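Local coordinates for glucose-6-phosphate 1-dehydrogenase (Kluyveromyces lactis, PDB 7E6I), which catalyses the NADP+-dependent oxidation of glucose 6-phosphate to 6-phosphogluconolactone, the first step of the oxidative pentose phosphate pathway, at residues I181-G186 and Q243-Q248; L185-V190 and I370-N375; K191-M196 and T251-E256; E269-L274 and R432-D437. One frame throughout, in Å; residues are numbered along the deposited sequence.

Contact 1 of 4, residues I181-G186 and Q243-Q248; sequences IDHYLG and QNHLLQ. With BG6 (6-O-phosphono-beta-D-glucopyranose), chain B.
Asp182 and His245 are joined by a short hydrogen bond, ND1 of His245 donating to OD1 of Asp182 over 2.6 Å. The acceptor lies in the imidazole plane, but the donor approaches from above the carboxylate, the two planes standing 77° apart. CB of Asp182 points toward helix 236-254, and CG stands anti to the backbone N (chi1 -176°). OD1 has a second donor, the backbone N of Tyr184 at 3.2 Å, which makes an Asx turn and steadies the group. OD2 accepts from a water 2.7 Å away, weakly held by NE2 of Gln248. The pair is consistent with the active site of this family, formed where the loop after Rossmann strand 178-181 meets the C-terminal domain; His245 is, by similarity, the proton acceptor. NE2 of His245 is hydrogen-bonded to O1 of the sugar at 2.8 Å, while NE2 of His183 donates to phosphate O3P at 2.7 Å. The rings also pack: Tyr184 forms an offset stack with His245 (centroids 4.2 Å apart, planes at 7°), CB of His245 sits over the centre of the tyrosine ring, and His183 approaches the imidazole obliquely. An alanine in place of His245 would probably leave Asp182 OD1 and sugar O1 without this partner and Tyr184 without its stacking ring, though CB would stay over its face. Both methyls of Leu185 rest against OE1 of Gln248, whose amide bonds to Lys270 and Glu435.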
# COMPACT_ATOMS: atom_id res chain seq x y z
N ILE A 181 1.06 5.53 6.47
CA ILE A 181 0.80 5.27 5.07
C ILE A 181 1.23 3.86 4.70
O ILE A 181 2.38 3.45 4.97
CB ILE A 181 1.50 6.30 4.18
CG1 ILE A 181 0.67 7.58 4.12
CG2 ILE A 181 1.74 5.73 2.77
CD1 ILE A 181 1.20 8.58 3.10
N ASP A 182 0.30 3.11 4.11
CA ASP A 182 0.56 2.02 3.18
C ASP A 182 0.03 2.50 1.84
O ASP A 182 -1.18 2.71 1.69
CB ASP A 182 -0.13 0.74 3.65
CG ASP A 182 0.19 -0.47 2.78
OD1 ASP A 182 0.12 -0.36 1.53
OD2 ASP A 182 0.48 -1.55 3.37
N HIS A 183 0.92 2.73 0.87
CA HIS A 183 0.47 3.48 -0.31
C HIS A 183 -0.52 2.70 -1.17
O HIS A 183 -1.24 3.32 -1.96
CB HIS A 183 1.67 3.95 -1.15
CG HIS A 183 2.25 2.91 -2.06
ND1 HIS A 183 3.21 2.00 -1.64
CD2 HIS A 183 2.04 2.65 -3.37
CE1 HIS A 183 3.54 1.21 -2.65
NE2 HIS A 183 2.85 1.59 -3.72
N TYR A 184 -0.62 1.38 -1.01
CA TYR A 184 -1.65 0.64 -1.73
C TYR A 184 -3.05 1.15 -1.42
O TYR A 184 -3.93 1.17 -2.30
CB TYR A 184 -1.56 -0.85 -1.42
CG TYR A 184 -0.68 -1.59 -2.38
CD1 TYR A 184 0.59 -1.10 -2.72
CD2 TYR A 184 -1.11 -2.77 -2.99
CE1 TYR A 184 1.41 -1.77 -3.61
CE2 TYR A 184 -0.31 -3.45 -3.88
CZ TYR A 184 0.95 -2.95 -4.19
OH TYR A 184 1.75 -3.63 -5.09
N LEU A 185 -3.28 1.58 -0.17
CA LEU A 185 -4.55 2.13 0.26
C LEU A 185 -4.91 3.42 -0.47
O LEU A 185 -6.03 3.91 -0.30
CB LEU A 185 -4.52 2.37 1.77
CG LEU A 185 -4.35 1.11 2.62
CD1 LEU A 185 -4.51 1.44 4.10
CD2 LEU A 185 -5.36 0.06 2.21
N GLY A 186 -4.02 3.97 -1.30
CA GLY A 186 -4.37 5.13 -2.10
C GLY A 186 -4.61 4.83 -3.57
O GLY A 186 -4.90 5.75 -4.34
N GLN A 243 3.36 -8.71 4.18
CA GLN A 243 2.96 -8.27 5.51
C GLN A 243 2.19 -6.94 5.48
O GLN A 243 1.42 -6.65 6.40
CB GLN A 243 4.21 -8.14 6.40
CG GLN A 243 3.98 -7.73 7.86
CD GLN A 243 3.84 -6.22 8.06
OE1 GLN A 243 4.28 -5.42 7.22
NE2 GLN A 243 3.19 -5.83 9.15
N ASN A 244 2.40 -6.10 4.46
CA ASN A 244 1.74 -4.80 4.43
C ASN A 244 0.76 -4.69 3.26
O ASN A 244 -0.44 -4.90 3.46
CB ASN A 244 2.78 -3.67 4.37
CG ASN A 244 4.02 -4.07 3.61
OD1 ASN A 244 4.06 -3.98 2.38
ND2 ASN A 244 5.03 -4.51 4.32
N HIS A 245 1.24 -4.38 2.05
CA HIS A 245 0.35 -4.13 0.92
C HIS A 245 -0.67 -5.24 0.72
O HIS A 245 -1.89 -5.01 0.74
CB HIS A 245 1.15 -3.96 -0.37
CG HIS A 245 2.20 -2.89 -0.29
ND1 HIS A 245 2.00 -1.72 0.41
CD2 HIS A 245 3.44 -2.82 -0.80
CE1 HIS A 245 3.08 -0.97 0.31
NE2 HIS A 245 3.98 -1.62 -0.42
N LEU A 246 -0.19 -6.47 0.51
CA LEU A 246 -1.11 -7.56 0.19
C LEU A 246 -2.05 -7.86 1.36
O LEU A 246 -3.24 -8.15 1.15
CB LEU A 246 -0.32 -8.80 -0.23
CG LEU A 246 0.51 -8.68 -1.53
CD1 LEU A 246 0.75 -10.04 -2.18
CD2 LEU A 246 -0.16 -7.71 -2.53
N LEU A 247 -1.54 -7.81 2.59
CA LEU A 247 -2.41 -8.04 3.74
C LEU A 247 -3.49 -6.98 3.81
O LEU A 247 -4.65 -7.28 4.13
CB LEU A 247 -1.59 -8.07 5.03
CG LEU A 247 -2.40 -8.42 6.28
CD1 LEU A 247 -3.13 -9.76 6.07
CD2 LEU A 247 -1.51 -8.48 7.52
N GLN A 248 -3.15 -5.73 3.51
CA GLN A 248 -4.14 -4.66 3.48
C GLN A 248 -5.28 -5.00 2.52
O GLN A 248 -6.46 -4.96 2.90
CB GLN A 248 -3.49 -3.34 3.07
CG GLN A 248 -2.75 -2.62 4.19
CD GLN A 248 -3.67 -2.18 5.32
OE1 GLN A 248 -4.89 -2.12 5.15
NE2 GLN A 248 -3.10 -1.88 6.47
C1 BG6 B . 7.34 -1.22 -2.06
C2 BG6 B . 8.31 -2.40 -2.08
O1 BG6 B . 6.68 -1.08 -0.86
O5 BG6 B . 6.29 -1.43 -3.11
C3 BG6 B . 8.91 -2.58 -3.43
O2 BG6 B . 9.35 -2.24 -1.11
C4 BG6 B . 7.85 -2.81 -4.47
O3 BG6 B . 9.78 -3.75 -3.45
C5 BG6 B . 6.84 -1.66 -4.46
O4 BG6 B . 8.49 -2.93 -5.75
C6 BG6 B . 5.66 -1.90 -5.36
O6 BG6 B . 4.80 -0.78 -5.25
P BG6 B . 3.92 -0.35 -6.59
O1P BG6 B . 3.22 -1.65 -6.95
O2P BG6 B . 4.86 0.13 -7.66
O3P BG6 B . 2.92 0.77 -6.31
O HOH W 1 0.30 -2.00 6.05

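Contact 2 of 4, residues L185-V190 and I370-N375; sequences LGKEMV and IRIQPN. With BG6 (6-O-phosphono-beta-D-glucopyranose), chain B.
Lys187 reaches across to Ile372 and Gln373 with the whole outer half of its side chain. Its CB sets off toward strand 367-373, and CG follows anti to the carbonyl carbon. CD passes 3.9 Å from CG2 of Ile372, the two side chains crossing at about a right angle; CE then comes to 3.3 Å from OE1 of Gln373. A bend at the last torsion (chi4 -88°) places NZ at two oxygens at once: it donates to OE1 of Gln373 at 2.6 Å, in the carbonyl plane and on a lone pair, and to phosphate O3P of the bound substrate, also at 2.6 Å. The other end of the same amide, NE2 of Gln373, donates to phosphate O1P at 2.7 Å. Away from the phosphate, CG of Met189 packs on CG2 of Ile370 at 3.7 Å and CG2 of Val190 on CG2 of Ile372 at 4.1 Å, while a water links N of Met189 to O of Ile372. The start of helix 188-191, in the NAD-binding range, thus meets the C-terminal domain's mixed sheet at a classic beta bulge, Ile372 and Gln373 opposite Val346. An alanine at Lys187 would probably leave Gln373 OE1 and O3P without their shared donor and the amide freer to turn. Because the lysine takes OE1, the amide presents its NE2 to the phosphate, and one cation probably offsets phosphate charge while orienting a neutral partner.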
# COMPACT_ATOMS: atom_id res chain seq x y z
N LEU A 185 -3.28 1.58 -0.17
CA LEU A 185 -4.55 2.13 0.26
C LEU A 185 -4.91 3.42 -0.47
O LEU A 185 -6.03 3.91 -0.30
CB LEU A 185 -4.52 2.37 1.77
CG LEU A 185 -4.35 1.11 2.62
CD1 LEU A 185 -4.51 1.44 4.10
CD2 LEU A 185 -5.36 0.06 2.21
N GLY A 186 -4.02 3.97 -1.30
CA GLY A 186 -4.37 5.13 -2.10
C GLY A 186 -4.61 4.83 -3.57
O GLY A 186 -4.90 5.75 -4.34
N LYS A 187 -4.47 3.56 -3.97
CA LYS A 187 -4.67 3.16 -5.36
C LYS A 187 -6.15 3.10 -5.69
O LYS A 187 -6.96 2.61 -4.89
CB LYS A 187 -4.02 1.81 -5.62
CG LYS A 187 -2.51 1.80 -5.55
CD LYS A 187 -1.94 0.44 -5.92
CE LYS A 187 -0.45 0.38 -5.66
NZ LYS A 187 0.37 0.84 -6.83
N GLU A 188 -6.51 3.59 -6.88
CA GLU A 188 -7.91 3.76 -7.24
C GLU A 188 -8.69 2.47 -7.06
O GLU A 188 -9.73 2.44 -6.40
CB GLU A 188 -8.01 4.27 -8.68
CG GLU A 188 -9.39 4.18 -9.30
CD GLU A 188 -10.39 5.19 -8.72
OE1 GLU A 188 -9.96 6.15 -8.04
OE2 GLU A 188 -11.61 5.02 -8.95
N MET A 189 -8.17 1.36 -7.59
CA MET A 189 -8.93 0.12 -7.55
C MET A 189 -8.97 -0.46 -6.14
O MET A 189 -9.96 -1.11 -5.77
CB MET A 189 -8.37 -0.89 -8.54
CG MET A 189 -9.24 -2.13 -8.73
SD MET A 189 -10.79 -1.79 -9.62
CE MET A 189 -10.21 -0.66 -10.86
N VAL A 190 -7.93 -0.25 -5.33
CA VAL A 190 -8.04 -0.68 -3.94
C VAL A 190 -9.16 0.09 -3.24
O VAL A 190 -9.94 -0.49 -2.47
CB VAL A 190 -6.69 -0.52 -3.22
CG1 VAL A 190 -6.82 -0.92 -1.75
CG2 VAL A 190 -5.64 -1.37 -3.91
N ILE A 370 -10.11 -9.05 -10.14
CA ILE A 370 -10.00 -7.60 -10.00
C ILE A 370 -8.53 -7.25 -10.23
O ILE A 370 -7.67 -7.59 -9.40
CB ILE A 370 -10.47 -7.13 -8.61
CG1 ILE A 370 -11.89 -7.63 -8.35
CG2 ILE A 370 -10.38 -5.61 -8.48
CD1 ILE A 370 -12.25 -7.61 -6.90
N ARG A 371 -8.22 -6.59 -11.35
CA ARG A 371 -6.86 -6.15 -11.60
C ARG A 371 -6.65 -4.78 -10.97
O ARG A 371 -7.30 -3.81 -11.35
CB ARG A 371 -6.50 -6.07 -13.09
CG ARG A 371 -4.97 -6.09 -13.28
CD ARG A 371 -4.55 -6.37 -14.68
NE ARG A 371 -4.02 -7.72 -14.81
CZ ARG A 371 -3.98 -8.37 -15.97
NH1 ARG A 371 -4.42 -7.77 -17.07
NH2 ARG A 371 -3.50 -9.62 -16.05
N ILE A 372 -5.71 -4.71 -10.03
CA ILE A 372 -5.39 -3.42 -9.43
C ILE A 372 -4.44 -2.64 -10.32
O ILE A 372 -4.57 -1.42 -10.48
CB ILE A 372 -4.83 -3.63 -8.02
CG1 ILE A 372 -5.97 -4.06 -7.10
CG2 ILE A 372 -4.10 -2.38 -7.52
CD1 ILE A 372 -5.60 -5.20 -6.25
N GLN A 373 -3.48 -3.33 -10.92
CA GLN A 373 -2.50 -2.71 -11.80
C GLN A 373 -1.85 -3.80 -12.61
O GLN A 373 -1.70 -4.92 -12.12
CB GLN A 373 -1.46 -1.93 -10.98
CG GLN A 373 -0.47 -2.78 -10.21
CD GLN A 373 0.36 -1.94 -9.24
OE1 GLN A 373 -0.13 -0.95 -8.70
NE2 GLN A 373 1.61 -2.34 -9.03
N PRO A 374 -1.44 -3.52 -13.86
CA PRO A 374 -1.52 -2.22 -14.55
C PRO A 374 -2.89 -1.73 -15.01
O PRO A 374 -3.21 -0.58 -14.72
CB PRO A 374 -0.63 -2.42 -15.78
CG PRO A 374 -0.31 -3.86 -15.84
CD PRO A 374 -0.44 -4.41 -14.48
N ASN A 375 -3.69 -2.51 -15.73
CA ASN A 375 -4.85 -1.92 -16.39
C ASN A 375 -6.10 -2.19 -15.56
O ASN A 375 -6.85 -3.12 -15.83
CB ASN A 375 -5.01 -2.46 -17.80
CG ASN A 375 -3.70 -2.50 -18.56
OD1 ASN A 375 -3.13 -1.46 -18.88
ND2 ASN A 375 -3.21 -3.72 -18.85
C1 BG6 B . 7.34 -1.22 -2.06
C2 BG6 B . 8.31 -2.40 -2.08
O1 BG6 B . 6.68 -1.08 -0.86
O5 BG6 B . 6.29 -1.43 -3.11
C3 BG6 B . 8.91 -2.58 -3.43
O2 BG6 B . 9.35 -2.24 -1.11
C4 BG6 B . 7.85 -2.81 -4.47
O3 BG6 B . 9.78 -3.75 -3.45
C5 BG6 B . 6.84 -1.66 -4.46
O4 BG6 B . 8.49 -2.93 -5.75
C6 BG6 B . 5.66 -1.90 -5.36
O6 BG6 B . 4.80 -0.78 -5.25
P BG6 B . 3.92 -0.35 -6.59
O1P BG6 B . 3.22 -1.65 -6.95
O2P BG6 B . 4.86 0.13 -7.66
O3P BG6 B . 2.92 0.77 -6.31
O HOH W 2 -5.46 0.95 -8.94

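Contact 3 of 4, residues K191-M196 and T251-E256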
# COMPACT_ATOMS: atom_id res chain seq x y z
N LYS A 191 -9.30 1.40 -3.53
CA LYS A 191 -10.33 2.21 -2.89
C LYS A 191 -11.75 1.83 -3.33
O LYS A 191 -12.70 2.11 -2.60
CB LYS A 191 -10.09 3.70 -3.16
CG LYS A 191 -8.86 4.25 -2.45
CD LYS A 191 -8.81 5.79 -2.49
CE LYS A 191 -8.54 6.33 -3.90
NZ LYS A 191 -8.91 7.77 -4.01
N ASN A 192 -11.92 1.20 -4.49
CA ASN A 192 -13.24 0.77 -4.91
C ASN A 192 -13.73 -0.52 -4.24
O ASN A 192 -14.90 -0.86 -4.39
CB ASN A 192 -13.27 0.54 -6.42
CG ASN A 192 -12.92 1.78 -7.22
OD1 ASN A 192 -13.22 2.90 -6.82
ND2 ASN A 192 -12.29 1.58 -8.37
N LEU A 193 -12.86 -1.26 -3.54
CA LEU A 193 -13.20 -2.63 -3.17
C LEU A 193 -14.42 -2.70 -2.25
O LEU A 193 -15.29 -3.56 -2.42
CB LEU A 193 -12.01 -3.34 -2.52
CG LEU A 193 -10.82 -3.69 -3.43
CD1 LEU A 193 -9.69 -4.31 -2.62
CD2 LEU A 193 -11.23 -4.60 -4.57
N LEU A 194 -14.49 -1.81 -1.26
CA LEU A 194 -15.56 -1.94 -0.27
C LEU A 194 -16.93 -1.70 -0.89
O LEU A 194 -17.88 -2.45 -0.65
CB LEU A 194 -15.32 -0.97 0.88
CG LEU A 194 -14.20 -1.39 1.83
CD1 LEU A 194 -14.12 -0.45 3.01
CD2 LEU A 194 -14.42 -2.82 2.29
N LEU A 195 -17.04 -0.66 -1.71
CA LEU A 195 -18.34 -0.34 -2.29
C LEU A 195 -18.72 -1.37 -3.34
O LEU A 195 -19.89 -1.72 -3.48
CB LEU A 195 -18.31 1.06 -2.87
CG LEU A 195 -19.61 1.74 -3.27
CD1 LEU A 195 -20.80 1.31 -2.38
CD2 LEU A 195 -19.36 3.26 -3.20
N MET A 196 -17.72 -1.85 -4.09
CA MET A 196 -17.94 -2.91 -5.06
C MET A 196 -18.59 -4.13 -4.44
O MET A 196 -19.57 -4.67 -4.98
CB MET A 196 -16.62 -3.30 -5.70
CG MET A 196 -16.74 -4.02 -7.03
SD MET A 196 -15.24 -4.96 -7.35
CE MET A 196 -15.04 -5.81 -5.78
N THR A 251 -7.48 -7.77 3.74
CA THR A 251 -8.30 -7.26 4.83
C THR A 251 -9.55 -6.55 4.28
O THR A 251 -10.67 -6.77 4.77
CB THR A 251 -7.38 -6.36 5.66
OG1 THR A 251 -7.10 -6.99 6.90
CG2 THR A 251 -7.91 -5.06 5.88
N LEU A 252 -9.39 -5.76 3.22
CA LEU A 252 -10.54 -5.12 2.59
C LEU A 252 -11.48 -6.14 1.96
O LEU A 252 -12.68 -5.87 1.85
CB LEU A 252 -10.05 -4.12 1.56
CG LEU A 252 -9.25 -2.98 2.17
CD1 LEU A 252 -8.50 -2.19 1.09
CD2 LEU A 252 -10.19 -2.08 2.97
N LEU A 253 -10.97 -7.29 1.51
CA LEU A 253 -11.81 -8.31 0.88
C LEU A 253 -12.54 -9.20 1.87
O LEU A 253 -13.53 -9.83 1.50
CB LEU A 253 -10.96 -9.21 -0.02
CG LEU A 253 -10.30 -8.58 -1.23
CD1 LEU A 253 -9.19 -9.51 -1.77
CD2 LEU A 253 -11.31 -8.24 -2.32
N THR A 254 -12.06 -9.28 3.12
CA THR A 254 -12.61 -10.23 4.07
C THR A 254 -13.33 -9.58 5.25
O THR A 254 -14.06 -10.28 5.96
CB THR A 254 -11.51 -11.16 4.61
OG1 THR A 254 -10.47 -10.38 5.21
CG2 THR A 254 -10.90 -12.03 3.51
N MET A 255 -13.13 -8.28 5.50
CA MET A 255 -13.76 -7.68 6.67
C MET A 255 -15.27 -7.69 6.54
O MET A 255 -15.82 -7.83 5.45
CB MET A 255 -13.31 -6.23 6.88
CG MET A 255 -13.77 -5.28 5.77
SD MET A 255 -12.93 -3.70 5.80
CE MET A 255 -14.28 -2.67 6.42
N GLU A 256 -15.94 -7.51 7.67
CA GLU A 256 -17.38 -7.25 7.67
C GLU A 256 -17.65 -5.78 7.36
O GLU A 256 -16.74 -4.94 7.32
CB GLU A 256 -18.01 -7.61 9.01
CG GLU A 256 -17.78 -9.05 9.46
CD GLU A 256 -18.49 -10.07 8.57
OE1 GLU A 256 -19.65 -9.82 8.15
OE2 GLU A 256 -17.87 -11.13 8.29
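Leu193 is the first residue of 191-196 to touch the end of helix 236-254, and it does so with a single methyl. Its CD1 lies 4.2 Å from CB of Leu252 and 4.3 Å from CD2 of Leu253, so it nestles against two consecutive leucines; the side chains of Leu193 and Leu252 cross at about a right angle. Leu194, next in the chain, covers a wider patch. Its CD2 comes within 3.5 Å of the backbone O of Leu252, and its CG stands 4.2 Å from CD2 of the same residue. CD2 of Leu194 also meets SD of Met255 at 3.9 Å. Met255 is the first residue to leave helical geometry; a bend at its last torsion (chi3 -107°) places CE beside both methyls of Leu194, each 4.1 Å away. The side-chain packing is apolar, while the carbonyls of Leu252 and Met255 are bonded by Arg197, further along helix 193-198. Beyond the pair, Leu193 also rests on Ile370 and Ile348, and Leu253 on Ile348. The short helix 193-198 therefore packs against both the large mixed sheet and the C-terminal end of helix 236-254, and Met255, just past that end, touches Glu269 of helix 263-276.

Contact 4 of 4, residues E269-L274 and R432-D437; sequences EKVKVL and RDDELD
Val271 lays its two methyls across the carboxylate of Asp434, the side chains crossing at about a right angle. CG2 approaches OD1 of Asp434 to 3.3 Å and also lies 3.7 Å from NH2 of Arg432, so an apolar branch covers an ion pair. That pair is made within 432-437: Arg432 grips Asp434 side-on, NE to OD1 at 2.8 Å and NH2 to OD2 at 2.9 Å, with both oxygens close to the guanidinium plane. The aspartate CG lies between the backbone N and the carbonyl carbon (chi1 52°), and OD1 also accepts a weak bond from the backbone N of Glu435. Arg432 also forms salt bridges with Glu264 and Asp268, so the guanidinium ties the start of helix 433-451 to helix 263-276.

A second charged link runs directly between the segments. NZ of Lys270 donates to OE2 of Glu435 at 3.1 Å, on the syn side and 18° out of the carboxylate plane, and a water bridges NZ to OE1. OE1 also accepts from the backbone N of Arg432 at 2.9 Å, which holds the glutamate against its own N-cap residue. The principal polar partner of both Lys270 and Glu435 is the amide of Gln248, which bonds to each of them. Farther along, CD1 of Leu274 packs on CG of Glu435 at 3.9 Å, against the aliphatic part of the buried glutamate.

The axes pass 9.3 Å apart and run at only 21° to each other in the same sense, a near-parallel helix pair within the C-terminal alpha-plus-beta domain.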
# COMPACT_ATOMS: atom_id res chain seq x y z
N GLU A 269 -13.25 -2.71 11.58
CA GLU A 269 -13.55 -3.97 10.91
C GLU A 269 -12.29 -4.62 10.36
O GLU A 269 -12.18 -5.86 10.34
CB GLU A 269 -14.58 -3.76 9.81
CG GLU A 269 -15.95 -3.29 10.31
CD GLU A 269 -16.55 -4.18 11.39
OE1 GLU A 269 -16.36 -5.42 11.35
OE2 GLU A 269 -17.25 -3.66 12.28
N LYS A 270 -11.31 -3.82 9.91
CA LYS A 270 -10.04 -4.38 9.48
C LYS A 270 -9.33 -5.07 10.64
O LYS A 270 -8.92 -6.24 10.53
CB LYS A 270 -9.18 -3.30 8.85
CG LYS A 270 -9.75 -2.77 7.55
CD LYS A 270 -9.06 -1.48 7.13
CE LYS A 270 -7.80 -1.77 6.37
NZ LYS A 270 -6.92 -0.58 6.11
N VAL A 271 -9.22 -4.39 11.79
CA VAL A 271 -8.63 -4.99 12.97
C VAL A 271 -9.40 -6.26 13.35
O VAL A 271 -8.80 -7.29 13.67
CB VAL A 271 -8.60 -3.98 14.14
CG1 VAL A 271 -8.09 -4.66 15.41
CG2 VAL A 271 -7.72 -2.78 13.78
N LYS A 272 -10.72 -6.20 13.28
CA LYS A 272 -11.55 -7.34 13.68
C LYS A 272 -11.25 -8.58 12.85
O LYS A 272 -11.15 -9.68 13.38
CB LYS A 272 -13.04 -6.99 13.60
CG LYS A 272 -13.91 -8.13 14.11
CD LYS A 272 -15.32 -7.70 14.40
CE LYS A 272 -16.31 -8.80 14.05
NZ LYS A 272 -17.67 -8.52 14.61
N VAL A 273 -11.16 -8.43 11.52
CA VAL A 273 -10.93 -9.64 10.73
C VAL A 273 -9.48 -10.12 10.93
O VAL A 273 -9.22 -11.33 10.97
CB VAL A 273 -11.30 -9.42 9.25
CG1 VAL A 273 -10.29 -8.49 8.52
CG2 VAL A 273 -11.40 -10.74 8.54
N LEU A 274 -8.53 -9.19 11.09
CA LEU A 274 -7.16 -9.57 11.39
C LEU A 274 -7.10 -10.49 12.61
O LEU A 274 -6.41 -11.51 12.59
CB LEU A 274 -6.31 -8.33 11.61
CG LEU A 274 -5.84 -7.63 10.33
CD1 LEU A 274 -5.16 -6.29 10.63
CD2 LEU A 274 -4.93 -8.56 9.52
N ARG A 432 -3.81 1.89 11.50
CA ARG A 432 -3.95 2.18 12.91
C ARG A 432 -2.99 1.32 13.73
O ARG A 432 -2.48 0.30 13.27
CB ARG A 432 -5.40 1.95 13.36
CG ARG A 432 -5.80 2.75 14.57
CD ARG A 432 -7.31 2.72 14.75
NE ARG A 432 -7.80 1.44 15.23
CZ ARG A 432 -9.08 1.09 15.19
NH1 ARG A 432 -9.98 1.95 14.70
NH2 ARG A 432 -9.47 -0.09 15.64
N ASP A 433 -2.75 1.75 14.97
CA ASP A 433 -1.73 1.10 15.79
C ASP A 433 -2.09 -0.35 16.12
O ASP A 433 -1.22 -1.23 16.09
CB ASP A 433 -1.46 1.91 17.06
CG ASP A 433 -2.70 2.07 17.93
OD1 ASP A 433 -3.79 2.32 17.37
OD2 ASP A 433 -2.58 1.96 19.17
N ASP A 434 -3.37 -0.64 16.43
CA ASP A 434 -3.74 -2.03 16.69
C ASP A 434 -3.68 -2.87 15.41
O ASP A 434 -3.30 -4.05 15.46
CB ASP A 434 -5.12 -2.14 17.35
CG ASP A 434 -6.24 -1.39 16.59
OD1 ASP A 434 -5.95 -0.63 15.64
OD2 ASP A 434 -7.42 -1.55 16.99
N GLU A 435 -4.04 -2.26 14.28
CA GLU A 435 -3.88 -2.90 12.98
C GLU A 435 -2.43 -3.33 12.76
O GLU A 435 -2.15 -4.46 12.33
CB GLU A 435 -4.34 -1.92 11.91
CG GLU A 435 -4.48 -2.46 10.52
CD GLU A 435 -4.96 -1.38 9.54
OE1 GLU A 435 -5.19 -0.22 9.97
OE2 GLU A 435 -5.13 -1.69 8.34
N LEU A 436 -1.49 -2.42 13.03
CA LEU A 436 -0.08 -2.74 12.94
C LEU A 436 0.28 -3.88 13.88
O LEU A 436 0.95 -4.85 13.50
CB LEU A 436 0.74 -1.49 13.27
CG LEU A 436 2.07 -1.19 12.62
CD1 LEU A 436 2.16 -1.81 11.23
CD2 LEU A 436 2.23 0.32 12.56
N ASP A 437 -0.16 -3.77 15.13
CA ASP A 437 0.23 -4.75 16.13
C ASP A 437 -0.24 -6.15 15.73
O ASP A 437 0.54 -7.11 15.77
CB ASP A 437 -0.34 -4.36 17.49
CG ASP A 437 0.05 -5.34 18.57
OD1 ASP A 437 1.26 -5.52 18.82
OD2 ASP A 437 -0.87 -5.94 19.17
O HOH W 3 -6.74 1.14 7.96

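Helix 236-254 serves contacts 1 and 3. Near its middle it supplies the histidine of contact 1, and at its C-terminal end it packs in contact 3, about 13 Å away between centres. Contacts 1 and 2 share Leu185 and Gly186 and both reach the bound substrate, contact 1 at the O1 end as well as the phosphate, contact 2 at the phosphate alone; their centres lie about 11 Å apart. Contact 4 stands farther back, about 22 Å from contact 2, yet meets contact 1 through Gln248, whose OE1 is 2.7 Å from Lys270 NZ. Contact 3 links to contact 2 through Val190 CG1 and Leu252 CD1, 3.5 Å apart, so packing runs from the pocket into the domain.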